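PDB 5C79: Arf-GAP from Mus musculus, which stimulates GTP hydrolysis by the small G protein Arf1 and binds phosphatidylinositol 4,5-bisphosphate through its PH domain. Local coordinates for residues K47-D50 with W56-R59; C61-G66 with T126-E131; I67-H72 with R77-L82; F110-E115 with I119-V124. One frame throughout, in Å; residues are numbered along the deposited sequence.

Contact 1 (K47-D50 with W56-R59); sequences KKSD and WQRR. With PBU ((2R)-3-{[(R)-hydroxy{[(1R,2R,3S,4R,5R,6S)-2,3,6-trihydroxy-4,5-bis(phosphonooxy)cyclohexyl]oxy}phosphoryl]oxy}propane-1 ,2-diyl dibutanoate), chain C.
K48 folds its ammonium over one face of the W56 indole: NZ makes a cation-pi contact 3.6 Å from the centroid of the W56 five-membered ring, and CE rests over the six-membered ring as a CH-pi contact. Bends at chi3 and chi4 (-74° and -68°) curl the lysine back onto the ring. The R59 guanidinium carries Q57 CB over one face, and in its plane, at the edge, sits phosphate oxygen O52 of the bound lipid, 3.0 Å from R59 NE. With W56 cut to an alanine, the K48 ammonium would probably lose its aromatic mate and be set free to turn. The backbones belong to the PH-domain hairpin of strands 41-48 and 56-64. K47 and Q57 form an antiparallel hydrogen-bonded pair (K47 N to Q57 O 2.8 Å), and their side chains share one face of the sheet; on the other, W56 belongs with R58 to a second lipid pocket. K47 NZ donates to O52 at 2.7 Å and to O43 of the neighbouring phosphate. Q57 splits its amide: NE2 reaches lipid OP2 at 3.1 Å, while OE1 takes a water that also binds K47 O and K47 NZ.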
# COMPACT_ATOMS: atom_id res chain seq x y z
N LYS A 47 2.67 -5.15 -7.29
CA LYS A 47 3.38 -3.88 -7.53
C LYS A 47 3.85 -3.88 -8.96
O LYS A 47 4.54 -4.80 -9.37
CB LYS A 47 4.53 -3.72 -6.58
CG LYS A 47 5.42 -2.51 -6.97
CD LYS A 47 6.59 -2.22 -6.10
CE LYS A 47 7.67 -3.27 -6.11
NZ LYS A 47 8.62 -3.32 -7.25
N LYS A 48 3.46 -2.87 -9.73
CA LYS A 48 3.83 -2.82 -11.16
C LYS A 48 5.31 -2.49 -11.32
O LYS A 48 5.79 -1.50 -10.73
CB LYS A 48 3.01 -1.80 -11.93
CG LYS A 48 3.05 -2.07 -13.43
CD LYS A 48 2.23 -1.10 -14.25
CE LYS A 48 0.73 -1.31 -14.15
NZ LYS A 48 0.32 -2.59 -14.79
N SER A 49 6.03 -3.30 -12.11
CA SER A 49 7.38 -2.97 -12.52
C SER A 49 7.33 -1.86 -13.58
O SER A 49 6.27 -1.52 -14.09
CB SER A 49 8.10 -4.19 -13.10
OG SER A 49 7.58 -4.54 -14.36
N ASP A 50 8.49 -1.34 -13.94
CA ASP A 50 8.57 -0.43 -15.09
C ASP A 50 9.82 -0.70 -15.91
O ASP A 50 10.69 -1.48 -15.49
CB ASP A 50 8.52 1.04 -14.61
CG ASP A 50 8.11 2.02 -15.72
OD1 ASP A 50 7.47 1.61 -16.72
OD2 ASP A 50 8.40 3.22 -15.59
N TRP A 56 2.85 -6.80 -13.40
CA TRP A 56 2.47 -6.85 -11.99
C TRP A 56 3.30 -7.93 -11.29
O TRP A 56 3.42 -9.06 -11.82
CB TRP A 56 1.01 -7.21 -11.85
CG TRP A 56 0.07 -6.14 -12.29
CD1 TRP A 56 -0.75 -6.15 -13.39
CD2 TRP A 56 -0.15 -4.88 -11.65
NE1 TRP A 56 -1.46 -4.97 -13.47
CE2 TRP A 56 -1.14 -4.18 -12.39
CE3 TRP A 56 0.35 -4.30 -10.50
CZ2 TRP A 56 -1.60 -2.91 -12.01
CZ3 TRP A 56 -0.07 -3.04 -10.13
CH2 TRP A 56 -1.03 -2.34 -10.89
N GLN A 57 3.86 -7.59 -10.15
CA GLN A 57 4.70 -8.50 -9.38
C GLN A 57 4.23 -8.53 -7.95
O GLN A 57 4.13 -7.49 -7.28
CB GLN A 57 6.18 -8.12 -9.45
CG GLN A 57 6.68 -8.08 -10.89
CD GLN A 57 8.14 -7.72 -11.02
OE1 GLN A 57 8.58 -6.68 -10.56
NE2 GLN A 57 8.89 -8.57 -11.71
N ARG A 58 3.97 -9.74 -7.45
CA ARG A 58 3.45 -9.89 -6.09
C ARG A 58 4.52 -9.62 -5.04
O ARG A 58 5.63 -10.20 -5.08
CB ARG A 58 2.83 -11.28 -5.89
CG ARG A 58 2.10 -11.37 -4.56
CD ARG A 58 1.05 -12.44 -4.53
NE ARG A 58 1.72 -13.72 -4.56
CZ ARG A 58 1.10 -14.87 -4.83
NH1 ARG A 58 -0.21 -14.91 -5.15
NH2 ARG A 58 1.81 -15.99 -4.83
N ARG A 59 4.20 -8.79 -4.08
CA ARG A 59 5.10 -8.47 -2.98
C ARG A 59 4.44 -8.58 -1.62
O ARG A 59 3.26 -8.24 -1.44
CB ARG A 59 5.65 -7.05 -3.16
CG ARG A 59 6.44 -6.86 -4.43
CD ARG A 59 7.74 -7.63 -4.36
NE ARG A 59 8.56 -7.45 -5.57
CZ ARG A 59 8.70 -8.33 -6.57
NH1 ARG A 59 8.05 -9.49 -6.62
NH2 ARG A 59 9.52 -8.03 -7.59
P1 PBU C . 12.80 -8.18 -12.51
P4 PBU C . 11.06 -1.30 -8.90
P5 PBU C . 11.86 -5.21 -6.07
C3' PBU C . 13.86 -8.58 -14.86
C2' PBU C . 14.82 -7.61 -15.50
O2' PBU C . 14.17 -6.95 -16.61
C1' PBU C . 16.12 -8.35 -15.82
O1' PBU C . 17.20 -7.48 -15.50
C1 PBU C . 12.24 -5.99 -11.04
O1 PBU C . 13.20 -6.84 -11.69
C2 PBU C . 11.93 -4.72 -11.86
O2 PBU C . 13.04 -3.87 -12.16
C3 PBU C . 11.01 -3.83 -11.08
O3 PBU C . 10.78 -2.60 -11.82
C4 PBU C . 11.63 -3.64 -9.69
O4 PBU C . 10.75 -2.83 -9.02
C5 PBU C . 11.79 -4.86 -8.82
O5 PBU C . 12.34 -4.62 -7.50
C6 PBU C . 12.74 -5.73 -9.60
O6 PBU C . 12.82 -6.90 -8.84
C7 PBU C . 13.88 -7.77 -17.79
O7 PBU C . 12.93 -8.54 -17.81
C8 PBU C . 14.73 -7.60 -19.03
C9 PBU C . 14.14 -6.46 -19.84
C10 PBU C . 13.98 -5.25 -18.94
C11 PBU C . 18.23 -7.79 -14.52
O11 PBU C . 18.01 -8.54 -13.59
C12 PBU C . 19.58 -7.15 -14.71
C13 PBU C . 20.07 -7.49 -16.11
C14 PBU C . 19.53 -6.53 -17.15
O41 PBU C . 10.69 -0.51 -10.15
O42 PBU C . 12.50 -1.32 -8.41
O43 PBU C . 10.01 -0.91 -7.91
O51 PBU C . 12.42 -4.11 -5.18
O52 PBU C . 10.34 -5.11 -6.20
O53 PBU C . 12.24 -6.58 -5.71
OP1 PBU C . 14.04 -8.44 -13.46
OP2 PBU C . 11.50 -7.92 -13.26
OP3 PBU C . 12.91 -9.41 -11.64
O HOH W 1 7.36 -4.67 -9.24

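Contact 2 (C61-G66 with T126-E131); sequences CAVKNG and TNSKEE
The backbones come together at one point, where G66, in the turn after strand 56-64, brings its CA to 5.1 Å from the CA of S128 on helix 115-135. This is the PH-domain arrangement in which the C-terminal helix lies across one open end of the bent antiparallel sheet, and here it meets the turn between strands 56-64 and 67-70. N65 and G66 take the two central positions of a type I' turn, both with positive phi, and G66 at 74° has a backbone that favours glycine. The strand side is represented by V63, whose CG1 packs alongside the serine, 3.5 Å from S128 OG and 3.7 Å from S128 CB. S128 turns its hydroxyl out from the helix with OG trans to the backbone N (chi1 -178°), which aims it at the turn. There OG lies 3.2 Å from G66 CA, so a small residue on each element lets helix and turn come near. The contact is narrow but buried. V63 also packs on W121, V124 and L125 of the same helix and on L68 of the next strand, while L84 lies against both V63 and S128. Helical bonding carries straight through the segment, as in E131 N to N127 O. One water links the S128 hydroxyl to the turn backbone, 2.6 Å from S128 OG and accepting from G66 N at 3.1 Å.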
# COMPACT_ATOMS: atom_id res chain seq x y z
N CYS A 61 3.58 -7.26 1.80
CA CYS A 61 3.39 -5.90 2.32
C CYS A 61 2.77 -5.97 3.70
O CYS A 61 1.95 -6.83 3.96
CB CYS A 61 2.45 -5.12 1.39
SG CYS A 61 3.20 -4.75 -0.19
N ALA A 62 3.14 -5.04 4.55
CA ALA A 62 2.54 -4.95 5.87
C ALA A 62 2.44 -3.49 6.31
O ALA A 62 3.34 -2.70 6.04
CB ALA A 62 3.35 -5.74 6.88
N VAL A 63 1.37 -3.19 7.02
CA VAL A 63 1.16 -1.89 7.66
C VAL A 63 1.17 -2.02 9.18
O VAL A 63 0.45 -2.86 9.76
CB VAL A 63 -0.16 -1.23 7.24
CG1 VAL A 63 -0.29 0.13 7.92
CG2 VAL A 63 -0.22 -1.09 5.74
N LYS A 64 2.02 -1.23 9.82
CA LYS A 64 2.13 -1.21 11.28
C LYS A 64 2.84 0.06 11.70
O LYS A 64 3.77 0.52 11.04
CB LYS A 64 2.89 -2.42 11.83
CG LYS A 64 2.60 -2.71 13.29
CD LYS A 64 2.97 -4.12 13.69
CE LYS A 64 2.92 -4.28 15.20
NZ LYS A 64 3.35 -5.66 15.56
N ASN A 65 2.39 0.62 12.81
CA ASN A 65 2.98 1.87 13.35
C ASN A 65 3.12 3.00 12.33
O ASN A 65 4.13 3.71 12.32
CB ASN A 65 4.36 1.58 13.98
CG ASN A 65 4.34 0.45 14.98
OD1 ASN A 65 5.08 -0.50 14.83
ND2 ASN A 65 3.48 0.53 15.95
N GLY A 66 2.13 3.16 11.46
CA GLY A 66 2.10 4.24 10.49
C GLY A 66 3.04 4.08 9.32
O GLY A 66 3.26 5.04 8.58
N THR A 126 -5.46 4.27 5.07
CA THR A 126 -6.11 5.49 5.56
C THR A 126 -6.16 5.62 7.08
O THR A 126 -5.81 6.67 7.66
CB THR A 126 -7.56 5.61 5.00
OG1 THR A 126 -7.48 5.71 3.58
CG2 THR A 126 -8.21 6.91 5.51
N ASN A 127 -6.61 4.56 7.72
CA ASN A 127 -6.71 4.48 9.15
C ASN A 127 -5.35 4.67 9.83
O ASN A 127 -5.23 5.35 10.86
CB ASN A 127 -7.31 3.14 9.56
CG ASN A 127 -8.80 3.05 9.28
OD1 ASN A 127 -9.47 4.08 9.02
ND2 ASN A 127 -9.35 1.85 9.35
N SER A 128 -4.35 4.01 9.26
CA SER A 128 -2.97 4.11 9.75
C SER A 128 -2.47 5.56 9.70
O SER A 128 -1.94 6.11 10.66
CB SER A 128 -2.06 3.17 8.97
OG SER A 128 -0.75 3.27 9.50
N LYS A 129 -2.69 6.21 8.57
CA LYS A 129 -2.27 7.60 8.41
C LYS A 129 -3.00 8.50 9.41
O LYS A 129 -2.40 9.39 10.01
CB LYS A 129 -2.53 8.08 6.98
CG LYS A 129 -2.05 9.50 6.72
CD LYS A 129 -2.15 9.91 5.27
CE LYS A 129 -1.52 11.27 5.01
NZ LYS A 129 -1.79 11.65 3.61
N GLU A 130 -4.30 8.29 9.56
CA GLU A 130 -5.08 9.13 10.48
C GLU A 130 -4.59 8.99 11.92
O GLU A 130 -4.48 9.98 12.66
CB GLU A 130 -6.57 8.82 10.35
CG GLU A 130 -7.16 9.36 9.06
CD GLU A 130 -8.66 9.08 8.92
OE1 GLU A 130 -9.32 8.61 9.91
OE2 GLU A 130 -9.17 9.33 7.80
N GLU A 131 -4.32 7.75 12.32
CA GLU A 131 -3.75 7.49 13.63
C GLU A 131 -2.40 8.18 13.80
O GLU A 131 -2.20 8.85 14.81
CB GLU A 131 -3.65 6.01 13.90
CG GLU A 131 -3.26 5.72 15.32
CD GLU A 131 -2.78 4.30 15.45
OE1 GLU A 131 -1.73 3.96 14.88
OE2 GLU A 131 -3.50 3.53 16.09
O HOH W 2 -0.54 1.52 11.47

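Contact 3 (I67-H72 with R77-L82); sequences ILTISH and RQPAKL. With PBU ((2R)-3-{[(R)-hydroxy{[(1R,2R,3S,4R,5R,6S)-2,3,6-trihydroxy-4,5-bis(phosphonooxy)cyclohexyl]oxy}phosphoryl]oxy}propane-1 ,2-diyl dibutanoate), chain C.
L68 and L82, I70 and A80 are the hydrogen-bonded pairs that zip this hairpin together, and their side chains make its inward, apolar side. I70 CD1 meets L82 CD1 at 3.8 Å, the two chains lying askew, and both residues also pack on Y108. Routine antiparallel bonds, such as I70 N to A80 O at 2.8 Å, join the strands. T69 and K81 occupy the reverse, solvent side, with the P79 ring against T69. They run side by side, K81 NZ giving a hydrogen bond to T69 OG1 at 3.0 Å. One tight spot lies here: the methyl CG2 of T69 is 3.3 Å from P79 CB, closer than carbons usually pack. Beyond the strands this gives way to a polar end beside the lipid. There the R77 guanidinium lies flat on one face of the H72 ring, centres 3.7 Å apart and planes 6° from parallel. R77 runs extended from CG to NE, with CG trans to its N (chi1 -166°), which carries the guanidinium over the ring. At the ring edge, H72 ND1 donates an almost straight bond (176°) to lipid phosphate oxygen O51 at 2.9 Å, and NE2 makes a weak bond to Q78 O. A water accepting from H72 N and donating to R77 O also ties the segments. Replacing H72 by an alanine would probably leave O51 without this donor and the R77 guanidinium without the ring it stacks on. The whole is a beta hairpin of the PH fold, strands 67-70 and 80-83, whose loop end helps bind a phosphoinositide phosphate.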
# COMPACT_ATOMS: atom_id res chain seq x y z
N ILE A 67 3.56 2.87 9.15
CA ILE A 67 4.53 2.56 8.10
C ILE A 67 4.05 1.40 7.22
O ILE A 67 3.62 0.38 7.74
CB ILE A 67 5.89 2.16 8.72
CG1 ILE A 67 6.48 3.32 9.52
CG2 ILE A 67 6.91 1.77 7.65
CD1 ILE A 67 7.68 2.95 10.38
N LEU A 68 4.18 1.58 5.92
CA LEU A 68 3.95 0.51 4.94
C LEU A 68 5.33 -0.07 4.63
O LEU A 68 6.21 0.65 4.13
CB LEU A 68 3.31 1.01 3.64
CG LEU A 68 3.17 -0.04 2.53
CD1 LEU A 68 2.30 -1.23 2.96
CD2 LEU A 68 2.65 0.61 1.26
N THR A 69 5.49 -1.36 4.89
CA THR A 69 6.75 -2.07 4.62
C THR A 69 6.49 -2.90 3.37
O THR A 69 5.53 -3.70 3.35
CB THR A 69 7.20 -2.90 5.84
OG1 THR A 69 7.57 -2.00 6.90
CG2 THR A 69 8.41 -3.74 5.55
N ILE A 70 7.31 -2.68 2.33
CA ILE A 70 7.15 -3.39 1.07
C ILE A 70 8.39 -4.27 0.87
O ILE A 70 9.51 -3.76 0.74
CB ILE A 70 7.05 -2.44 -0.15
CG1 ILE A 70 5.96 -1.41 0.06
CG2 ILE A 70 6.75 -3.24 -1.40
CD1 ILE A 70 6.09 -0.20 -0.85
N SER A 71 8.17 -5.57 0.84
CA SER A 71 9.27 -6.52 0.71
C SER A 71 9.78 -6.52 -0.69
O SER A 71 9.09 -6.19 -1.65
CB SER A 71 8.86 -7.92 1.16
OG SER A 71 8.48 -7.90 2.53
N HIS A 72 11.06 -6.81 -0.82
CA HIS A 72 11.64 -7.02 -2.14
C HIS A 72 11.40 -8.48 -2.56
O HIS A 72 10.92 -9.30 -1.78
CB HIS A 72 13.14 -6.70 -2.12
CG HIS A 72 13.44 -5.33 -1.64
ND1 HIS A 72 13.32 -4.21 -2.43
CD2 HIS A 72 13.85 -4.89 -0.43
CE1 HIS A 72 13.65 -3.14 -1.73
NE2 HIS A 72 13.98 -3.52 -0.52
N ARG A 77 16.70 -9.36 1.81
CA ARG A 77 17.00 -7.94 1.61
C ARG A 77 16.03 -7.11 2.49
O ARG A 77 14.87 -7.47 2.61
CB ARG A 77 16.84 -7.58 0.14
CG ARG A 77 17.43 -6.23 -0.28
CD ARG A 77 17.34 -6.06 -1.79
NE ARG A 77 17.25 -4.65 -2.20
CZ ARG A 77 16.78 -4.21 -3.38
NH1 ARG A 77 16.34 -5.07 -4.31
NH2 ARG A 77 16.76 -2.90 -3.63
N GLN A 78 16.53 -6.04 3.11
CA GLN A 78 15.71 -5.18 3.97
C GLN A 78 14.57 -4.48 3.17
O GLN A 78 14.84 -3.78 2.21
CB GLN A 78 16.54 -4.07 4.63
CG GLN A 78 17.60 -4.50 5.64
CD GLN A 78 18.36 -3.30 6.20
OE1 GLN A 78 19.59 -3.15 6.00
NE2 GLN A 78 17.64 -2.43 6.91
N PRO A 79 13.33 -4.64 3.62
CA PRO A 79 12.22 -4.00 2.90
C PRO A 79 12.21 -2.46 2.88
O PRO A 79 12.77 -1.82 3.74
CB PRO A 79 11.01 -4.53 3.63
CG PRO A 79 11.50 -4.88 4.98
CD PRO A 79 12.85 -5.43 4.75
N ALA A 80 11.58 -1.91 1.86
CA ALA A 80 11.31 -0.49 1.77
C ALA A 80 10.29 -0.13 2.85
O ALA A 80 9.34 -0.89 3.10
CB ALA A 80 10.77 -0.14 0.39
N LYS A 81 10.53 1.01 3.48
CA LYS A 81 9.62 1.54 4.50
C LYS A 81 9.08 2.89 4.05
O LYS A 81 9.84 3.81 3.81
CB LYS A 81 10.33 1.64 5.86
CG LYS A 81 10.72 0.27 6.37
CD LYS A 81 11.18 0.25 7.81
CE LYS A 81 11.31 -1.17 8.34
NZ LYS A 81 10.01 -1.87 8.58
N LEU A 82 7.75 2.98 3.96
CA LEU A 82 7.08 4.19 3.55
C LEU A 82 6.35 4.76 4.76
O LEU A 82 5.55 4.09 5.40
CB LEU A 82 6.12 3.94 2.40
CG LEU A 82 6.74 3.50 1.08
CD1 LEU A 82 5.63 3.42 0.06
CD2 LEU A 82 7.84 4.45 0.61
P1 PBU C . 12.80 -8.18 -12.51
P4 PBU C . 11.06 -1.30 -8.90
P5 PBU C . 11.86 -5.21 -6.07
C3' PBU C . 13.86 -8.58 -14.86
C2' PBU C . 14.82 -7.61 -15.50
O2' PBU C . 14.17 -6.95 -16.61
C1' PBU C . 16.12 -8.35 -15.82
O1' PBU C . 17.20 -7.48 -15.50
C1 PBU C . 12.24 -5.99 -11.04
O1 PBU C . 13.20 -6.84 -11.69
C2 PBU C . 11.93 -4.72 -11.86
O2 PBU C . 13.04 -3.87 -12.16
C3 PBU C . 11.01 -3.83 -11.08
O3 PBU C . 10.78 -2.60 -11.82
C4 PBU C . 11.63 -3.64 -9.69
O4 PBU C . 10.75 -2.83 -9.02
C5 PBU C . 11.79 -4.86 -8.82
O5 PBU C . 12.34 -4.62 -7.50
C6 PBU C . 12.74 -5.73 -9.60
O6 PBU C . 12.82 -6.90 -8.84
C7 PBU C . 13.88 -7.77 -17.79
O7 PBU C . 12.93 -8.54 -17.81
C8 PBU C . 14.73 -7.60 -19.03
C9 PBU C . 14.14 -6.46 -19.84
C10 PBU C . 13.98 -5.25 -18.94
C11 PBU C . 18.23 -7.79 -14.52
O11 PBU C . 18.01 -8.54 -13.59
C12 PBU C . 19.58 -7.15 -14.71
C13 PBU C . 20.07 -7.49 -16.11
C14 PBU C . 19.53 -6.53 -17.15
O41 PBU C . 10.69 -0.51 -10.15
O42 PBU C . 12.50 -1.32 -8.41
O43 PBU C . 10.01 -0.91 -7.91
O51 PBU C . 12.42 -4.11 -5.18
O52 PBU C . 10.34 -5.11 -6.20
O53 PBU C . 12.24 -6.58 -5.71
OP1 PBU C . 14.04 -8.44 -13.46
OP2 PBU C . 11.50 -7.92 -13.26
OP3 PBU C . 12.91 -9.41 -11.64
O HOH W 3 12.51 -7.39 1.26

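Contact 4 (F110-E115 with I119-V124); sequences FQAEDE and IAWISV
A light contact between A112 and W121, with a first helical turn between E115 and I119, marks the passage from the last strand of the PH fold, 106-111, into its C-terminal helix, 115-135. The chain leaves the sheet at A112; E113 in the linking turn belongs to a second lipid pocket, and D114 takes the N-cap position, its OD1 accepting from D117 N in the opening turn. E115 then starts the helix: its carbonyl O receives I119 N at 2.9 Å with an N-H...O angle of 156°, an ordinary i to i+4 bond. The I119 side chain stays beside the same carbonyl, CG1 standing 3.4 Å from E115 O. CG1 lies opposite the residue's own carbonyl carbon and beside its N (chi1 -72°), which keeps it on the E115 side of the helix. On the inward side the methyl of A112 meets the indole loosely, A112 CB being 4.4 Å from W121 CD1 and approaching the ring obliquely. W121 is buried, packed on L45 and C61 of the sheet with K41 as a cation-pi partner, and thus keys the helix to the sheet through partners other than A112 as well. One turn further on, I119 O serves two donors that come from opposite faces of its carbonyl plane, S123 N at 2.9 Å and the hydroxyl of S123, whose OG lies 2.7 Å away.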
# COMPACT_ATOMS: atom_id res chain seq x y z
N PHE A 110 -0.10 -0.06 -7.29
CA PHE A 110 -0.47 -1.32 -6.65
C PHE A 110 -1.76 -1.86 -7.22
O PHE A 110 -2.57 -1.11 -7.77
CB PHE A 110 -0.68 -1.14 -5.14
CG PHE A 110 0.59 -0.88 -4.36
CD1 PHE A 110 1.63 -1.81 -4.32
CD2 PHE A 110 0.73 0.30 -3.62
CE1 PHE A 110 2.75 -1.58 -3.57
CE2 PHE A 110 1.86 0.54 -2.87
CZ PHE A 110 2.89 -0.39 -2.84
N GLN A 111 -1.94 -3.16 -7.09
CA GLN A 111 -3.24 -3.80 -7.36
C GLN A 111 -3.52 -4.83 -6.29
O GLN A 111 -2.67 -5.68 -5.97
CB GLN A 111 -3.30 -4.36 -8.78
CG GLN A 111 -4.66 -4.89 -9.17
CD GLN A 111 -4.73 -5.36 -10.59
OE1 GLN A 111 -4.76 -6.56 -10.87
NE2 GLN A 111 -4.79 -4.41 -11.52
N ALA A 112 -4.73 -4.77 -5.73
CA ALA A 112 -5.18 -5.78 -4.77
C ALA A 112 -5.73 -7.00 -5.51
O ALA A 112 -6.00 -6.97 -6.70
CB ALA A 112 -6.25 -5.20 -3.87
N GLU A 113 -5.97 -8.05 -4.75
CA GLU A 113 -6.58 -9.30 -5.30
C GLU A 113 -7.97 -9.18 -5.89
O GLU A 113 -8.27 -9.75 -6.95
CB GLU A 113 -6.61 -10.36 -4.21
CG GLU A 113 -6.86 -11.80 -4.67
CD GLU A 113 -6.96 -12.76 -3.49
OE1 GLU A 113 -6.44 -12.42 -2.38
OE2 GLU A 113 -7.55 -13.85 -3.69
N ASP A 114 -8.84 -8.49 -5.17
CA ASP A 114 -10.17 -8.17 -5.64
C ASP A 114 -10.67 -6.88 -4.99
O ASP A 114 -9.92 -6.26 -4.25
CB ASP A 114 -11.11 -9.35 -5.37
CG ASP A 114 -11.15 -9.75 -3.92
OD1 ASP A 114 -10.83 -8.96 -3.01
OD2 ASP A 114 -11.53 -10.91 -3.69
N GLU A 115 -11.93 -6.53 -5.29
CA GLU A 115 -12.72 -5.40 -4.75
C GLU A 115 -12.62 -5.26 -3.23
O GLU A 115 -12.29 -4.20 -2.69
CB GLU A 115 -14.24 -5.52 -5.16
CG GLU A 115 -14.81 -6.91 -5.53
CD GLU A 115 -15.33 -7.71 -4.34
OE1 GLU A 115 -14.57 -8.58 -3.85
OE2 GLU A 115 -16.50 -7.47 -3.88
N ILE A 119 -10.63 -2.59 -0.88
CA ILE A 119 -11.29 -1.79 0.17
C ILE A 119 -10.52 -1.93 1.48
O ILE A 119 -10.27 -0.94 2.16
CB ILE A 119 -12.78 -2.14 0.37
CG1 ILE A 119 -13.61 -1.64 -0.82
CG2 ILE A 119 -13.35 -1.49 1.63
CD1 ILE A 119 -13.60 -0.14 -1.07
N ALA A 120 -10.12 -3.15 1.81
CA ALA A 120 -9.36 -3.44 3.02
C ALA A 120 -8.03 -2.71 3.05
O ALA A 120 -7.73 -1.98 4.03
CB ALA A 120 -9.14 -4.91 3.19
N TRP A 121 -7.23 -2.89 1.99
CA TRP A 121 -5.92 -2.16 1.92
C TRP A 121 -6.08 -0.66 2.03
O TRP A 121 -5.40 0.02 2.81
CB TRP A 121 -5.16 -2.51 0.64
CG TRP A 121 -4.38 -3.73 0.79
CD1 TRP A 121 -4.62 -4.97 0.22
CD2 TRP A 121 -3.21 -3.88 1.61
NE1 TRP A 121 -3.66 -5.87 0.67
CE2 TRP A 121 -2.77 -5.22 1.49
CE3 TRP A 121 -2.48 -3.00 2.41
CZ2 TRP A 121 -1.63 -5.69 2.19
CZ3 TRP A 121 -1.35 -3.47 3.08
CH2 TRP A 121 -0.94 -4.80 2.96
N ILE A 122 -6.97 -0.09 1.24
CA ILE A 122 -7.12 1.37 1.23
C ILE A 122 -7.64 1.88 2.59
O ILE A 122 -7.19 2.89 3.11
CB ILE A 122 -7.98 1.83 0.08
CG1 ILE A 122 -7.21 1.61 -1.23
CG2 ILE A 122 -8.29 3.31 0.20
CD1 ILE A 122 -8.05 1.83 -2.46
N SER A 123 -8.57 1.14 3.17
CA SER A 123 -9.11 1.50 4.51
C SER A 123 -8.02 1.45 5.60
O SER A 123 -7.93 2.38 6.41
CB SER A 123 -10.26 0.57 4.89
OG SER A 123 -11.37 0.78 4.00
N VAL A 124 -7.23 0.38 5.59
CA VAL A 124 -6.15 0.22 6.57
C VAL A 124 -5.09 1.30 6.39
O VAL A 124 -4.61 1.91 7.37
CB VAL A 124 -5.52 -1.17 6.53
CG1 VAL A 124 -4.24 -1.22 7.36
CG2 VAL A 124 -6.49 -2.24 7.05

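How the contacts relate
Contacts 1 and 3 sit at the lipid end of the domain, and contacts 2 and 4 bring helix 115-135 to the sheet. The lipid-side pair are hairpins joined by backbone bonds; K47 and R59 share O52 in contact 1, while H72 of contact 3 takes O51 of the same phosphate, and R59 CD meets S71 O where they touch. The helix pair bury little area: contact 2, wholly buried, sets a serine against a glycine, whereas contact 4, partly buried, is one helical bond and a loose alanine-indole touch. C61 O meets W121 CH2 between them. Contact 3 is mainly a surface contact, yet I70 CD1 runs inward to F110 CZ. Strand 56-64 serves contacts 1 and 2, on opposite sides of the chain's centre.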